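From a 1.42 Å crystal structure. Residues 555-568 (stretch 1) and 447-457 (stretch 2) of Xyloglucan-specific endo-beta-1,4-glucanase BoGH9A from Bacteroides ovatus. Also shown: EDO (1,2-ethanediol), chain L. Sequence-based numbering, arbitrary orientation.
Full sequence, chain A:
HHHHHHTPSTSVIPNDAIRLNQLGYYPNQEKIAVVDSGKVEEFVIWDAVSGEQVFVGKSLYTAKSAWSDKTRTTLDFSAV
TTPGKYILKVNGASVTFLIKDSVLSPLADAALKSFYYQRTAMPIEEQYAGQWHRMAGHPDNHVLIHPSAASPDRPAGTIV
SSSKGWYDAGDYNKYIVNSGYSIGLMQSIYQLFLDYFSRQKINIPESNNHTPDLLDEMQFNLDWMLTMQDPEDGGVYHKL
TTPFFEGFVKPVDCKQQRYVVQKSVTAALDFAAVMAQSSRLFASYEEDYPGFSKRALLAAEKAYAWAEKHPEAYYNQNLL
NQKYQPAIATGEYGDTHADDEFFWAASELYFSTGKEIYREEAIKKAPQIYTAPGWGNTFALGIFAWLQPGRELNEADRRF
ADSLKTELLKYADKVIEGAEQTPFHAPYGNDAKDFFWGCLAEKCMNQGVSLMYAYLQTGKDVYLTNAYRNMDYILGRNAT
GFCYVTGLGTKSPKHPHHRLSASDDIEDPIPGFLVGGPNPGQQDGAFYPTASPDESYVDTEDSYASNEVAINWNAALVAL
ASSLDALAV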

ATOM      1  N   ALA A 555      -1.631  -0.871  -1.197  1.00 10.51           N
ATOM      2  CA  ALA A 555      -0.420  -1.636  -1.479  1.00 10.56           C
ATOM      3  C   ALA A 555       0.408  -1.724  -0.215  1.00 10.83           C
ATOM      4  O   ALA A 555       0.963  -2.770   0.102  1.00 11.03           O
ATOM      5  CB  ALA A 555       0.376  -0.989  -2.589  1.00 11.21           C
ATOM      6  N   ALA A 556       0.482  -0.613   0.517  1.00 10.73           N
ATOM      7  CA  ALA A 556       1.195  -0.580   1.795  1.00 10.72           C
ATOM      8  C   ALA A 556       0.567  -1.529   2.798  1.00 10.11           C
ATOM      9  O   ALA A 556       1.248  -2.246   3.526  1.00 11.68           O
ATOM     10  CB  ALA A 556       1.222   0.832   2.353  1.00 12.95           C
ATOM     11  N   LEU A 557      -0.758  -1.502   2.874  1.00  9.96           N
ATOM     12  CA  LEU A 557      -1.462  -2.426   3.771  1.00 10.47           C
ATOM     13  C   LEU A 557      -1.237  -3.879   3.400  1.00 10.73           C
ATOM     14  O   LEU A 557      -0.977  -4.704   4.269  1.00 11.20           O
ATOM     15  CB  LEU A 557      -2.953  -2.106   3.745  1.00 12.01           C
ATOM     16  CG  LEU A 557      -3.855  -2.963   4.621  1.00 12.06           C
ATOM     17  CD1 LEU A 557      -3.472  -2.828   6.104  1.00 14.28           C
ATOM     18  CD2 LEU A 557      -5.315  -2.620   4.395  1.00 12.06           C
ATOM     19  N   VAL A 558      -1.329  -4.220   2.121  1.00 11.12           N
ATOM     20  CA  VAL A 558      -1.025  -5.596   1.699  1.00 11.26           C
ATOM     21  C   VAL A 558       0.403  -5.965   2.084  1.00 10.22           C
ATOM     22  O   VAL A 558       0.661  -7.059   2.603  1.00 10.72           O
ATOM     23  CB  VAL A 558      -1.172  -5.729   0.171  1.00 10.87           C
ATOM     24  CG1 VAL A 558      -0.523  -7.017  -0.344  1.00 11.62           C
ATOM     25  CG2 VAL A 558      -2.625  -5.689  -0.270  1.00 12.84           C
ATOM     26  N   ALA A 559       1.330  -5.038   1.850  1.00 10.53           N
ATOM     27  CA  ALA A 559       2.743  -5.285   2.179  1.00 10.84           C
ATOM     28  C   ALA A 559       2.939  -5.599   3.656  1.00 11.79           C
ATOM     29  O   ALA A 559       3.569  -6.617   3.989  1.00 11.99           O
ATOM     30  CB  ALA A 559       3.617  -4.111   1.776  1.00 11.30           C
ATOM     31  N   LEU A 560       2.408  -4.764   4.535  1.00 10.27           N
ATOM     32  CA  LEU A 560       2.677  -4.951   5.972  1.00 11.12           C
ATOM     33  C   LEU A 560       1.832  -6.086   6.540  1.00 11.31           C
ATOM     34  O   LEU A 560       2.339  -6.929   7.270  1.00 12.11           O
ATOM     35  CB  LEU A 560       2.477  -3.663   6.797  1.00 12.42           C
ATOM     36  CG  LEU A 560       3.040  -3.811   8.213  1.00 11.69           C
ATOM     37  CD1 LEU A 560       4.538  -4.212   8.258  1.00 14.13           C
ATOM     38  CD2 LEU A 560       2.796  -2.528   8.973  1.00 14.18           C
ATOM     39  N   ALA A 561       0.544  -6.125   6.229  1.00 10.98           N
ATOM     40  CA  ALA A 561      -0.299  -7.171   6.809  1.00  9.78           C
ATOM     41  C   ALA A 561       0.150  -8.575   6.387  1.00 11.83           C
ATOM     42  O   ALA A 561       0.131  -9.506   7.195  1.00 12.02           O
ATOM     43  CB  ALA A 561      -1.724  -6.963   6.436  1.00 11.09           C
ATOM     44  N   SER A 562       0.511  -8.737   5.108  1.00 11.77           N
ATOM     45  CA  SER A 562       0.900 -10.051   4.608  1.00 11.45           C
ATOM     46  C   SER A 562       2.187 -10.480   5.244  1.00 11.39           C
ATOM     47  O   SER A 562       2.307 -11.633   5.663  1.00 13.00           O
ATOM     48  CB  SER A 562       1.096 -10.033   3.116  1.00 11.77           C
ATOM     49  OG  SER A 562      -0.091  -9.600   2.446  1.00 11.86           O
ATOM     50  N   SER A 563       3.175  -9.593   5.296  1.00 11.59           N
ATOM     51  CA  SER A 563       4.461  -9.961   5.885  1.00 12.59           C
ATOM     52  C   SER A 563       4.370 -10.229   7.388  1.00 13.32           C
ATOM     53  O   SER A 563       4.978 -11.179   7.875  1.00 13.30           O
ATOM     54  CB  SER A 563       5.539  -8.923   5.566  1.00 12.88           C
ATOM     55  OG  SER A 563       5.275  -7.661   6.130  1.00 15.24           O
ATOM     56  N   LEU A 564       3.595  -9.438   8.125  1.00 13.45           N
ATOM     57  CA  LEU A 564       3.428  -9.686   9.557  1.00 12.72           C
ATOM     58  C   LEU A 564       2.705 -11.000   9.807  1.00 13.28           C
ATOM     59  O   LEU A 564       3.038 -11.734  10.763  1.00 14.58           O
ATOM     60  CB  LEU A 564       2.683  -8.533  10.235  1.00 10.82           C
ATOM     61  CG  LEU A 564       3.419  -7.205  10.341  1.00 12.19           C
ATOM     62  CD1 LEU A 564       2.574  -6.183  11.047  1.00 13.84           C
ATOM     63  CD2 LEU A 564       4.803  -7.327  11.001  1.00 14.46           C
ATOM     64  N   ASP A 565       1.705 -11.321   9.003  1.00 12.47           N
ATOM     65  CA  ASP A 565       1.031 -12.618   9.119  1.00 12.13           C
ATOM     66  C   ASP A 565       1.971 -13.778   8.748  1.00 15.82           C
ATOM     67  O   ASP A 565       2.077 -14.770   9.487  1.00 16.55           O
ATOM     68  CB  ASP A 565      -0.236 -12.654   8.275  1.00 12.50           C
ATOM     69  CG  ASP A 565      -1.101 -13.838   8.574  1.00 13.99           C
ATOM     70  OD1 ASP A 565      -1.380 -14.110   9.783  1.00 15.43           O
ATOM     71  OD2 ASP A 565      -1.566 -14.488   7.632  1.00 15.48           O
ATOM     72  N   ALA A 566       2.684 -13.666   7.635  1.00 13.56           N
ATOM     73  CA  ALA A 566       3.618 -14.716   7.222  1.00 14.20           C
ATOM     74  C   ALA A 566       4.666 -14.962   8.288  1.00 18.27           C
ATOM     75  O   ALA A 566       5.021 -16.126   8.536  1.00 19.69           O
ATOM     76  CB  ALA A 566       4.270 -14.349   5.953  1.00 15.83           C
ATOM     77  N   LEU A 567       5.187 -13.904   8.896  1.00 14.51           N
ATOM     78  CA  LEU A 567       6.277 -14.037   9.877  1.00 16.91           C
ATOM     79  C   LEU A 567       5.835 -14.561  11.244  1.00 25.13           C
ATOM     80  O   LEU A 567       6.669 -14.989  12.050  1.00 26.55           O
ATOM     81  CB  LEU A 567       7.039 -12.716  10.025  1.00 14.19           C
ATOM     82  CG  LEU A 567       7.929 -12.358   8.818  1.00 14.16           C
ATOM     83  CD1 LEU A 567       8.381 -10.941   8.937  1.00 17.66           C
ATOM     84  CD2 LEU A 567       9.157 -13.298   8.720  1.00 15.09           C
ATOM     85  N   ALA A 568       4.536 -14.560  11.506  1.00 17.11           N
ATOM     86  CA  ALA A 568       4.038 -14.939  12.830  1.00 21.52           C
ATOM     87  C   ALA A 568       4.267 -16.406  13.151  1.00 30.69           C
ATOM     88  O   ALA A 568       4.309 -16.794  14.320  1.00 41.58           O
ATOM     89  CB  ALA A 568       2.560 -14.597  12.951  1.00 20.09           C
TER
HETATM   90  C1  EDO L 611      23.348  -7.207   2.339  1.00 40.58           C
HETATM   91  O1  EDO L 611      24.422  -7.860   1.649  1.00 44.19           O
HETATM   92  C2  EDO L 611      22.058  -7.990   2.125  1.00 37.63           C
HETATM   93  O2  EDO L 611      22.062  -9.137   2.981  1.00 43.16           O
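Stretch 2 447-457: QGVSLMYAYLQ

Stretch 2 is helical throughout, with phi/psi close to -60/-45 from Gln 447 to Tyr 455, psi rising to -32 at Leu 456 and -14 at Gln 457, while the i to i+4 hydrogen bonds continue to the end, from Leu 451 N to Gln 447 O (2.9 Å) through Gln 457 N to Tyr 453 O (3.0 Å). It runs in the same general direction as the helix of stretch 1: the N-to-C directions differ by 37°, and the axes approach to 9.0 Å. The register follows from the nearest alpha carbons, Leu 560 CA to Val 449 CA at 5.4 Å and Ser 563 CA to Met 452 CA at 7.7 Å.

Gly 448 makes the tight end possible. Leu 560 (chi1 t, chi2 p) points its CA-to-CB bond sideways, yet its end comes nearer, placing CD1 3.5 Å from Gly 448 C. An ideal CB on Gly 448 would lie 2.6 Å from Leu 560 CD2, a clash, so the space is taken by the leucine. Val 449, chi1 t, also leaves sideways; its CG2 lies 3.8 Å from Ala 559 CB and 4.0 Å from Leu 560 CB. Ala 559 directs its CB toward stretch 2, and the valine methyl packs against it.

One turn on, Met 452 points toward stretch 1 and folds through t, m, m. Its CG lies 3.6 Å from Ser 563 OG and 3.8 Å from Leu 567 CD1. Ser 563, chi1 p, keeps its hydroxyl beside its own helix, OG being 2.9 Å from Ala 559 O and 3.2 Å from Leu 560 O; no hydrogen bond crosses between the stretches.

Leu 567 (m, t) points toward stretch 2, and its CD2 lies 4.0 Å from Leu 456 CD2 and 4.2 Å from Tyr 455 CE2, at the edge of the tyrosine ring. Tyr 455 is t, whereas Leu 456 is m, t and starts sideways before its end comes nearer. The contact buries 370 Å² in total.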

ATOM      1  N   GLN A 447       6.636   2.727   7.225  1.00 14.85           N
ATOM      2  CA  GLN A 447       7.625   2.617   8.305  1.00 13.83           C
ATOM      3  C   GLN A 447       7.659   1.183   8.839  1.00 14.88           C
ATOM      4  O   GLN A 447       8.731   0.593   9.017  1.00 13.60           O
ATOM      5  CB  GLN A 447       7.264   3.592   9.426  1.00 16.99           C
ATOM      6  CG  GLN A 447       8.211   3.699  10.560  1.00 22.66           C
ATOM      7  CD  GLN A 447       7.709   4.734  11.532  1.00 23.17           C
ATOM      8  OE1 GLN A 447       6.963   4.418  12.451  1.00 24.35           O
ATOM      9  NE2 GLN A 447       8.029   5.987  11.274  1.00 23.79           N
ATOM     10  N   GLY A 448       6.477   0.609   9.056  1.00 12.54           N
ATOM     11  CA  GLY A 448       6.356  -0.794   9.414  1.00 12.51           C
ATOM     12  C   GLY A 448       7.018  -1.739   8.431  1.00 13.44           C
ATOM     13  O   GLY A 448       7.724  -2.652   8.835  1.00 13.16           O
ATOM     14  N   VAL A 449       6.771  -1.536   7.142  1.00 13.20           N
ATOM     15  CA  VAL A 449       7.382  -2.362   6.095  1.00 12.13           C
ATOM     16  C   VAL A 449       8.911  -2.267   6.204  1.00 13.02           C
ATOM     17  O   VAL A 449       9.616  -3.281   6.102  1.00 12.35           O
ATOM     18  CB  VAL A 449       6.907  -1.927   4.694  1.00 12.44           C
ATOM     19  CG1 VAL A 449       7.683  -2.658   3.597  1.00 14.59           C
ATOM     20  CG2 VAL A 449       5.433  -2.195   4.505  1.00 13.17           C
ATOM     21  N   SER A 450       9.421  -1.052   6.364  1.00 13.00           N
ATOM     22  CA  SER A 450      10.861  -0.805   6.506  1.00 11.99           C
ATOM     23  C   SER A 450      11.433  -1.556   7.713  1.00 13.23           C
ATOM     24  O   SER A 450      12.509  -2.194   7.639  1.00 14.16           O
ATOM     25  CB  SER A 450      11.147   0.682   6.585  1.00 12.04           C
ATOM     26  OG  SER A 450      10.631   1.364   5.473  1.00 15.31           O
ATOM     27  N   LEU A 451      10.720  -1.516   8.840  1.00 13.67           N
ATOM     28  CA  LEU A 451      11.152  -2.247  10.041  1.00 12.98           C
ATOM     29  C   LEU A 451      11.132  -3.741   9.832  1.00 15.25           C
ATOM     30  O   LEU A 451      12.008  -4.461  10.329  1.00 14.08           O
ATOM     31  CB  LEU A 451      10.242  -1.850  11.222  1.00 13.82           C
ATOM     32  CG  LEU A 451      10.469  -0.426  11.715  1.00 14.62           C
ATOM     33  CD1 LEU A 451       9.341   0.014  12.631  1.00 16.68           C
ATOM     34  CD2 LEU A 451      11.825  -0.314  12.438  1.00 18.44           C
ATOM     35  N   MET A 452      10.140  -4.245   9.119  1.00 13.54           N
ATOM     36  CA  MET A 452      10.077  -5.654   8.799  1.00 14.46           C
ATOM     37  C   MET A 452      11.311  -6.059   7.958  1.00 14.54           C
ATOM     38  O   MET A 452      11.947  -7.093   8.200  1.00 13.83           O
ATOM     39  CB  MET A 452       8.731  -5.925   8.093  1.00 17.07           C
ATOM     40  CG  MET A 452       8.446  -7.359   7.715  1.00 14.71           C
ATOM     41  SD  MET A 452       9.312  -7.941   6.240  1.00 15.60           S
ATOM     42  CE  MET A 452       8.571  -6.864   4.993  1.00 17.06           C
ATOM     43  N   TYR A 453      11.669  -5.243   6.968  1.00 14.25           N
ATOM     44  CA  TYR A 453      12.890  -5.520   6.216  1.00 15.24           C
ATOM     45  C   TYR A 453      14.120  -5.469   7.115  1.00 16.40           C
ATOM     46  O   TYR A 453      15.029  -6.284   6.972  1.00 14.69           O
ATOM     47  CB  TYR A 453      13.093  -4.519   5.078  1.00 14.13           C
ATOM     48  CG  TYR A 453      12.438  -4.923   3.768  1.00 15.45           C
ATOM     49  CD1 TYR A 453      13.085  -5.764   2.876  1.00 15.84           C
ATOM     50  CD2 TYR A 453      11.163  -4.496   3.452  1.00 15.74           C
ATOM     51  CE1 TYR A 453      12.478  -6.147   1.683  1.00 16.40           C
ATOM     52  CE2 TYR A 453      10.545  -4.865   2.267  1.00 14.73           C
ATOM     53  CZ  TYR A 453      11.209  -5.699   1.398  1.00 15.01           C
ATOM     54  OH  TYR A 453      10.620  -6.087   0.208  1.00 15.67           O
ATOM     55  N   ALA A 454      14.195  -4.524   8.036  1.00 13.98           N
ATOM     56  CA  ALA A 454      15.340  -4.494   8.959  1.00 16.27           C
ATOM     57  C   ALA A 454      15.446  -5.776   9.804  1.00 15.11           C
ATOM     58  O   ALA A 454      16.567  -6.295  10.029  1.00 15.55           O
ATOM     59  CB  ALA A 454      15.266  -3.276   9.857  1.00 17.08           C
ATOM     60  N   TYR A 455      14.315  -6.326  10.243  1.00 14.20           N
ATOM     61  CA  TYR A 455      14.279  -7.621  10.910  1.00 15.17           C
ATOM     62  C   TYR A 455      14.848  -8.705   9.975  1.00 16.26           C
ATOM     63  O   TYR A 455      15.731  -9.488  10.365  1.00 15.69           O
ATOM     64  CB  TYR A 455      12.855  -7.999  11.338  1.00 16.87           C
ATOM     65  CG  TYR A 455      12.733  -9.425  11.778  1.00 16.59           C
ATOM     66  CD1 TYR A 455      13.251  -9.844  13.002  1.00 16.78           C
ATOM     67  CD2 TYR A 455      12.135 -10.371  10.963  1.00 16.64           C
ATOM     68  CE1 TYR A 455      13.155 -11.155  13.385  1.00 19.30           C
ATOM     69  CE2 TYR A 455      12.043 -11.687  11.339  1.00 18.05           C
ATOM     70  CZ  TYR A 455      12.546 -12.076  12.564  1.00 22.36           C
ATOM     71  OH  TYR A 455      12.472 -13.403  12.968  1.00 27.06           O
ATOM     72  N   LEU A 456      14.374  -8.746   8.733  1.00 16.19           N
ATOM     73  CA  LEU A 456      14.816  -9.778   7.809  1.00 16.46           C
ATOM     74  C   LEU A 456      16.325  -9.722   7.569  1.00 18.93           C
ATOM     75  O   LEU A 456      16.960 -10.763   7.379  1.00 20.00           O
ATOM     76  CB  LEU A 456      14.060  -9.674   6.474  1.00 15.18           C
ATOM     77  CG  LEU A 456      12.570 -10.036   6.519  1.00 16.84           C
ATOM     78  CD1 LEU A 456      12.033  -9.958   5.093  1.00 17.28           C
ATOM     79  CD2 LEU A 456      12.309 -11.389   7.097  1.00 17.83           C
ATOM     80  N   GLN A 457      16.904  -8.533   7.620  1.00 15.80           N
ATOM     81  CA  GLN A 457      18.327  -8.350   7.337  1.00 18.44           C
ATOM     82  C   GLN A 457      19.229  -8.661   8.541  1.00 20.18           C
ATOM     83  O   GLN A 457      20.443  -8.823   8.383  1.00 21.27           O
ATOM     84  CB  GLN A 457      18.584  -6.925   6.871  1.00 23.23           C
ATOM     85  CG  GLN A 457      17.982  -6.618   5.480  1.00 18.86           C
ATOM     86  CD  GLN A 457      18.620  -7.449   4.381  1.00 23.25           C
ATOM     87  OE1 GLN A 457      19.827  -7.419   4.226  1.00 28.66           O
ATOM     88  NE2 GLN A 457      17.820  -8.217   3.657  1.00 24.96           N
TER